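Beta-1,3-glucosyltransferase (Paecilomyces sp. J18, PDB 5JVV) is probably a fungal carbohydrate-active enzyme with a beta-sandwich fold, two curved sheets packed face to face. Local coordinates at residues 81-95 and 178-192. Numbering follows the deposited sequence.
Sequences IDHGLVIADIKHMPG and FNEQGGGVYAMQWTD
W190 lies against the backbone of 81-83 at one end of an antiparallel strand pair, 84-90 with 184-190. H83 N sits over the indole face, 3.3 Å from W190 CE3, and the H83 imidazole forms an offset stack on the five-membered ring, centroids 4.1 Å apart and planes at 25°. Two carboxylates fix the imidazole's rotation: ND1 donates to D82 OD1, and NE2 donates to D192 OD1 at 2.9 Å, on the anti side and somewhat out of the carboxylate plane. The indole NE1 bonds to the G233 carbonyl.

Between the ends, eight backbone hydrogen bonds run from G84-W190 to I90-G184. On the face with V86 and Y186 the packing is tight: the last torsion of M188 (chi3 60°) swings CE to 3.8 Å from both V86 CG2 and I81 CD1. I90 and Y186 reach I120 of strand 116-121 in the other sheet. The reverse face carries I87 on A187 and V185, while D89 pairs with R202.

Beyond G184, M93 CG touches F178 CD2 at 3.6 Å, and M93 SD stands above the F178 ring in a distant Met-aromatic contact, 4.7 Å from the centroid. The N179 amide grips M93 twice, OD1 accepting from M93 N at 2.8 Å and ND2 donating to M93 O, and lies over one face of the H92 ring, whose NE2 bonds to E286. The looser side is at K91 and G182, where waters bridge K91 O to N179 O and K91 NZ to G182 O. A Schellman motif at G182 ends the helix, and a classic beta bulge at K91-H92, facing E290 of strand 289-297, lies where the chain turns a corner after strand 84-90, within an antiparallel sheet of a beta-sandwich.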
loop_
_atom_site.group_PDB
_atom_site.type_symbol
_atom_site.label_atom_id
_atom_site.label_comp_id
_atom_site.label_asym_id
_atom_site.label_seq_id
_atom_site.Cartn_x
_atom_site.Cartn_y
_atom_site.Cartn_z
ATOM N N ILE A 81 1.671 9.465 -12.537
ATOM C CA ILE A 81 1.163 10.661 -11.889
ATOM C C ILE A 81 2.313 11.628 -11.618
ATOM O O ILE A 81 3.424 11.214 -11.287
ATOM C CB ILE A 81 0.448 10.316 -10.568
ATOM C CG1 ILE A 81 1.368 9.489 -9.669
ATOM C CG2 ILE A 81 -0.850 9.549 -10.843
ATOM C CD1 ILE A 81 1.082 9.641 -8.186
ATOM N N ASP A 82 2.055 12.923 -11.769
ATOM C CA ASP A 82 3.090 13.921 -11.516
ATOM C C ASP A 82 2.481 15.121 -10.820
ATOM O O ASP A 82 1.875 15.986 -11.463
ATOM C CB ASP A 82 3.767 14.342 -12.816
ATOM C CG ASP A 82 5.001 15.197 -12.582
ATOM O OD1 ASP A 82 5.447 15.307 -11.415
ATOM O OD2 ASP A 82 5.539 15.739 -13.570
ATOM N N HIS A 83 2.663 15.167 -9.500
ATOM C CA HIS A 83 1.973 16.119 -8.625
ATOM C C HIS A 83 0.457 15.925 -8.707
ATOM O O HIS A 83 -0.022 15.000 -9.366
ATOM C CB HIS A 83 2.366 17.566 -8.940
ATOM C CG HIS A 83 3.808 17.879 -8.667
ATOM N ND1 HIS A 83 4.843 17.064 -9.071
ATOM C CD2 HIS A 83 4.382 18.935 -8.042
ATOM C CE1 HIS A 83 5.995 17.598 -8.695
ATOM N NE2 HIS A 83 5.743 18.731 -8.069
ATOM N N GLY A 84 -0.296 16.772 -8.016
ATOM C CA GLY A 84 -1.749 16.710 -8.057
ATOM C C GLY A 84 -2.346 15.950 -6.886
ATOM O O GLY A 84 -1.735 15.852 -5.818
ATOM N N LEU A 85 -3.545 15.405 -7.087
ATOM C CA LEU A 85 -4.209 14.627 -6.047
ATOM C C LEU A 85 -4.447 13.204 -6.505
ATOM O O LEU A 85 -4.757 12.963 -7.673
ATOM C CB LEU A 85 -5.571 15.221 -5.701
ATOM C CG LEU A 85 -5.722 16.645 -5.211
ATOM C CD1 LEU A 85 -7.188 16.859 -4.861
ATOM C CD2 LEU A 85 -4.841 16.881 -4.000
ATOM N N VAL A 86 -4.319 12.264 -5.577
ATOM C CA VAL A 86 -4.714 10.883 -5.812
ATOM C C VAL A 86 -5.739 10.508 -4.745
ATOM O O VAL A 86 -5.497 10.697 -3.555
ATOM C CB VAL A 86 -3.514 9.937 -5.731
ATOM C CG1 VAL A 86 -3.970 8.482 -5.848
ATOM C CG2 VAL A 86 -2.504 10.271 -6.816
ATOM N N ILE A 87 -6.889 9.993 -5.174
ATOM C CA ILE A 87 -7.943 9.593 -4.248
ATOM C C ILE A 87 -8.272 8.132 -4.479
ATOM O O ILE A 87 -8.723 7.764 -5.560
ATOM C CB ILE A 87 -9.231 10.409 -4.481
ATOM C CG1 ILE A 87 -8.924 11.911 -4.459
ATOM C CG2 ILE A 87 -10.306 10.028 -3.453
ATOM C CD1 ILE A 87 -8.795 12.491 -3.072
ATOM N N ALA A 88 -8.036 7.294 -3.476
ATOM C CA ALA A 88 -8.368 5.879 -3.588
ATOM C C ALA A 88 -9.445 5.507 -2.585
ATOM O O ALA A 88 -9.224 5.609 -1.375
ATOM C CB ALA A 88 -7.138 5.030 -3.368
ATOM N N ASP A 89 -10.610 5.088 -3.082
ATOM C CA ASP A 89 -11.662 4.592 -2.209
ATOM C C ASP A 89 -11.517 3.077 -2.125
ATOM O O ASP A 89 -11.728 2.365 -3.108
ATOM C CB ASP A 89 -13.046 5.026 -2.723
ATOM C CG ASP A 89 -14.182 4.558 -1.832
ATOM O OD1 ASP A 89 -14.113 3.436 -1.302
ATOM O OD2 ASP A 89 -15.178 5.310 -1.686
ATOM N N ILE A 90 -11.136 2.592 -0.942
ATOM C CA ILE A 90 -10.794 1.188 -0.743
ATOM C C ILE A 90 -11.734 0.593 0.306
ATOM O O ILE A 90 -11.791 1.072 1.438
ATOM C CB ILE A 90 -9.324 1.070 -0.280
ATOM C CG1 ILE A 90 -8.396 1.700 -1.325
ATOM C CG2 ILE A 90 -8.940 -0.385 -0.019
ATOM C CD1 ILE A 90 -7.003 2.024 -0.808
ATOM N N LYS A 91 -12.487 -0.432 -0.076
ATOM C CA LYS A 91 -13.435 -1.061 0.834
ATOM C C LYS A 91 -12.739 -2.044 1.780
ATOM O O LYS A 91 -13.146 -2.214 2.931
ATOM C CB LYS A 91 -14.542 -1.769 0.037
ATOM C CG LYS A 91 -15.553 -2.514 0.900
ATOM C CD LYS A 91 -16.460 -3.420 0.079
ATOM C CE LYS A 91 -17.389 -2.635 -0.832
ATOM N NZ LYS A 91 -18.349 -1.804 -0.050
ATOM N N HIS A 92 -11.679 -2.684 1.298
ATOM C CA HIS A 92 -11.026 -3.752 2.037
ATOM C C HIS A 92 -9.569 -3.777 1.615
ATOM O O HIS A 92 -9.252 -3.523 0.449
ATOM C CB HIS A 92 -11.695 -5.092 1.685
ATOM C CG HIS A 92 -11.364 -6.227 2.609
ATOM N ND1 HIS A 92 -10.219 -6.989 2.480
ATOM C CD2 HIS A 92 -12.066 -6.779 3.626
ATOM C CE1 HIS A 92 -10.217 -7.937 3.395
ATOM N NE2 HIS A 92 -11.324 -7.833 4.112
ATOM N N MET A 93 -8.682 -4.061 2.559
ATOM C CA MET A 93 -7.274 -4.270 2.246
ATOM C C MET A 93 -6.845 -5.565 2.915
ATOM O O MET A 93 -7.591 -6.106 3.731
ATOM C CB MET A 93 -6.405 -3.102 2.725
ATOM C CG MET A 93 -6.236 -3.004 4.241
ATOM S SD MET A 93 -4.873 -1.916 4.666
ATOM C CE MET A 93 -3.518 -2.912 4.090
ATOM N N PRO A 94 -5.663 -6.091 2.558
ATOM C CA PRO A 94 -5.300 -7.356 3.210
ATOM C C PRO A 94 -5.237 -7.189 4.724
ATOM O O PRO A 94 -4.788 -6.146 5.247
ATOM C CB PRO A 94 -3.933 -7.671 2.597
ATOM C CG PRO A 94 -4.068 -7.131 1.204
ATOM C CD PRO A 94 -4.829 -5.828 1.372
ATOM N N GLY A 95 -5.744 -8.204 5.425
ATOM C CA GLY A 95 -5.931 -8.108 6.859
ATOM C C GLY A 95 -4.664 -8.221 7.676
ATOM O O GLY A 95 -3.551 -8.349 7.151
ATOM N N PHE A 178 -9.275 -1.664 9.747
ATOM C CA PHE A 178 -9.712 -0.892 8.588
ATOM C C PHE A 178 -10.867 -1.630 7.924
ATOM O O PHE A 178 -11.892 -1.033 7.593
ATOM C CB PHE A 178 -8.499 -0.754 7.659
ATOM C CG PHE A 178 -8.784 -0.186 6.286
ATOM C CD1 PHE A 178 -8.590 1.168 6.026
ATOM C CD2 PHE A 178 -9.126 -1.027 5.226
ATOM C CE1 PHE A 178 -8.790 1.688 4.747
ATOM C CE2 PHE A 178 -9.331 -0.523 3.950
ATOM C CZ PHE A 178 -9.166 0.838 3.704
ATOM N N ASN A 179 -10.715 -2.940 7.759
ATOM C CA ASN A 179 -11.712 -3.740 7.065
ATOM C C ASN A 179 -13.059 -3.790 7.774
ATOM O O ASN A 179 -14.106 -3.733 7.132
ATOM C CB ASN A 179 -11.197 -5.164 6.841
ATOM C CG ASN A 179 -10.036 -5.211 5.873
ATOM O OD1 ASN A 179 -9.854 -4.296 5.060
ATOM N ND2 ASN A 179 -9.235 -6.263 5.960
ATOM N N GLU A 180 -13.033 -3.902 9.097
ATOM C CA GLU A 180 -14.279 -4.151 9.819
ATOM C C GLU A 180 -15.171 -2.924 9.869
ATOM O O GLU A 180 -16.359 -3.029 10.178
ATOM C CB GLU A 180 -14.017 -4.729 11.216
ATOM C CG GLU A 180 -13.151 -3.873 12.114
ATOM C CD GLU A 180 -12.532 -4.684 13.239
ATOM O OE1 GLU A 180 -12.110 -4.079 14.245
ATOM O OE2 GLU A 180 -12.460 -5.928 13.108
ATOM N N GLN A 181 -14.604 -1.768 9.542
ATOM C CA GLN A 181 -15.377 -0.538 9.444
ATOM C C GLN A 181 -15.612 -0.096 8.003
ATOM O O GLN A 181 -15.984 1.049 7.762
ATOM C CB GLN A 181 -14.740 0.583 10.263
ATOM C CG GLN A 181 -15.060 0.494 11.748
ATOM C CD GLN A 181 -16.478 -0.003 12.011
ATOM O OE1 GLN A 181 -17.458 0.585 11.545
ATOM N NE2 GLN A 181 -16.588 -1.101 12.753
ATOM N N GLY A 182 -15.398 -1.014 7.061
ATOM C CA GLY A 182 -15.688 -0.781 5.654
ATOM C C GLY A 182 -14.652 0.042 4.903
ATOM O O GLY A 182 -14.960 0.652 3.870
ATOM N N GLY A 183 -13.422 0.057 5.407
ATOM C CA GLY A 183 -12.364 0.828 4.782
ATOM C C GLY A 183 -12.626 2.325 4.785
ATOM O O GLY A 183 -13.110 2.893 5.769
ATOM N N GLY A 184 -12.281 2.985 3.683
ATOM C CA GLY A 184 -12.448 4.418 3.584
ATOM C C GLY A 184 -11.677 4.945 2.399
ATOM O O GLY A 184 -11.454 4.207 1.438
ATOM N N VAL A 185 -11.291 6.214 2.455
ATOM C CA VAL A 185 -10.531 6.827 1.371
ATOM C C VAL A 185 -9.131 7.182 1.841
ATOM O O VAL A 185 -8.968 7.753 2.919
ATOM C CB VAL A 185 -11.220 8.112 0.862
ATOM C CG1 VAL A 185 -10.269 8.916 -0.029
ATOM C CG2 VAL A 185 -12.512 7.764 0.131
ATOM N N TYR A 186 -8.124 6.811 1.048
ATOM C CA TYR A 186 -6.780 7.347 1.203
ATOM C C TYR A 186 -6.554 8.404 0.131
ATOM O O TYR A 186 -6.824 8.170 -1.056
ATOM C CB TYR A 186 -5.725 6.239 1.119
ATOM C CG TYR A 186 -5.355 5.698 2.481
ATOM C CD1 TYR A 186 -4.337 6.288 3.219
ATOM C CD2 TYR A 186 -6.032 4.618 3.041
ATOM C CE1 TYR A 186 -3.989 5.819 4.460
ATOM C CE2 TYR A 186 -5.690 4.137 4.294
ATOM C CZ TYR A 186 -4.665 4.750 5.000
ATOM O OH TYR A 186 -4.292 4.314 6.253
ATOM N N ALA A 187 -6.066 9.563 0.554
ATOM C CA ALA A 187 -5.840 10.680 -0.347
ATOM C C ALA A 187 -4.404 11.161 -0.244
ATOM O O ALA A 187 -3.841 11.231 0.850
ATOM C CB ALA A 187 -6.793 11.827 -0.030
ATOM N N MET A 188 -3.818 11.502 -1.387
ATOM C CA MET A 188 -2.493 12.112 -1.414
ATOM C C MET A 188 -2.540 13.433 -2.161
ATOM O O MET A 188 -3.067 13.495 -3.273
ATOM C CB MET A 188 -1.488 11.192 -2.109
ATOM C CG MET A 188 -0.135 11.873 -2.293
ATOM S SD MET A 188 1.179 10.809 -2.923
ATOM C CE MET A 188 0.497 10.295 -4.493
ATOM N N GLN A 189 -1.993 14.483 -1.549
ATOM C CA GLN A 189 -1.708 15.723 -2.262
ATOM C C GLN A 189 -0.197 15.852 -2.413
ATOM O O GLN A 189 0.535 15.777 -1.425
ATOM C CB GLN A 189 -2.236 16.936 -1.510
ATOM C CG GLN A 189 -2.039 18.242 -2.274
ATOM C CD GLN A 189 -2.407 19.466 -1.460
ATOM O OE1 GLN A 189 -2.462 19.416 -0.232
ATOM N NE2 GLN A 189 -2.658 20.577 -2.145
ATOM N N TRP A 190 0.259 16.046 -3.646
ATOM C CA TRP A 190 1.694 16.111 -3.947
ATOM C C TRP A 190 2.003 17.448 -4.625
ATOM O O TRP A 190 1.496 17.726 -5.715
ATOM C CB TRP A 190 2.042 14.916 -4.846
ATOM C CG TRP A 190 3.409 14.868 -5.504
ATOM C CD1 TRP A 190 4.490 15.675 -5.270
ATOM C CD2 TRP A 190 3.817 13.932 -6.510
ATOM N NE1 TRP A 190 5.543 15.291 -6.076
ATOM C CE2 TRP A 190 5.149 14.230 -6.850
ATOM C CE3 TRP A 190 3.177 12.873 -7.158
ATOM C CZ2 TRP A 190 5.852 13.508 -7.812
ATOM C CZ3 TRP A 190 3.874 12.150 -8.109
ATOM C CH2 TRP A 190 5.199 12.473 -8.431
ATOM N N THR A 191 2.807 18.281 -3.961
ATOM C CA THR A 191 3.246 19.567 -4.519
ATOM C C THR A 191 4.763 19.599 -4.476
ATOM O O THR A 191 5.368 18.647 -4.005
ATOM C CB THR A 191 2.705 20.767 -3.718
ATOM O OG1 THR A 191 3.363 20.831 -2.444
ATOM C CG2 THR A 191 1.209 20.658 -3.516
ATOM N N ASP A 192 5.384 20.674 -4.956
ATOM C CA ASP A 192 6.840 20.756 -4.909
ATOM C C ASP A 192 7.321 20.637 -3.469
ATOM O O ASP A 192 8.332 19.987 -3.188
ATOM C CB ASP A 192 7.332 22.097 -5.467
ATOM C CG ASP A 192 7.453 22.111 -6.982
ATOM O OD1 ASP A 192 7.414 21.034 -7.609
ATOM O OD2 ASP A 192 7.608 23.218 -7.547
HETATM O O HOH W 1 -14.254 -4.140 4.371
HETATM O O HOH W 2 -17.694 -0.237 2.706
#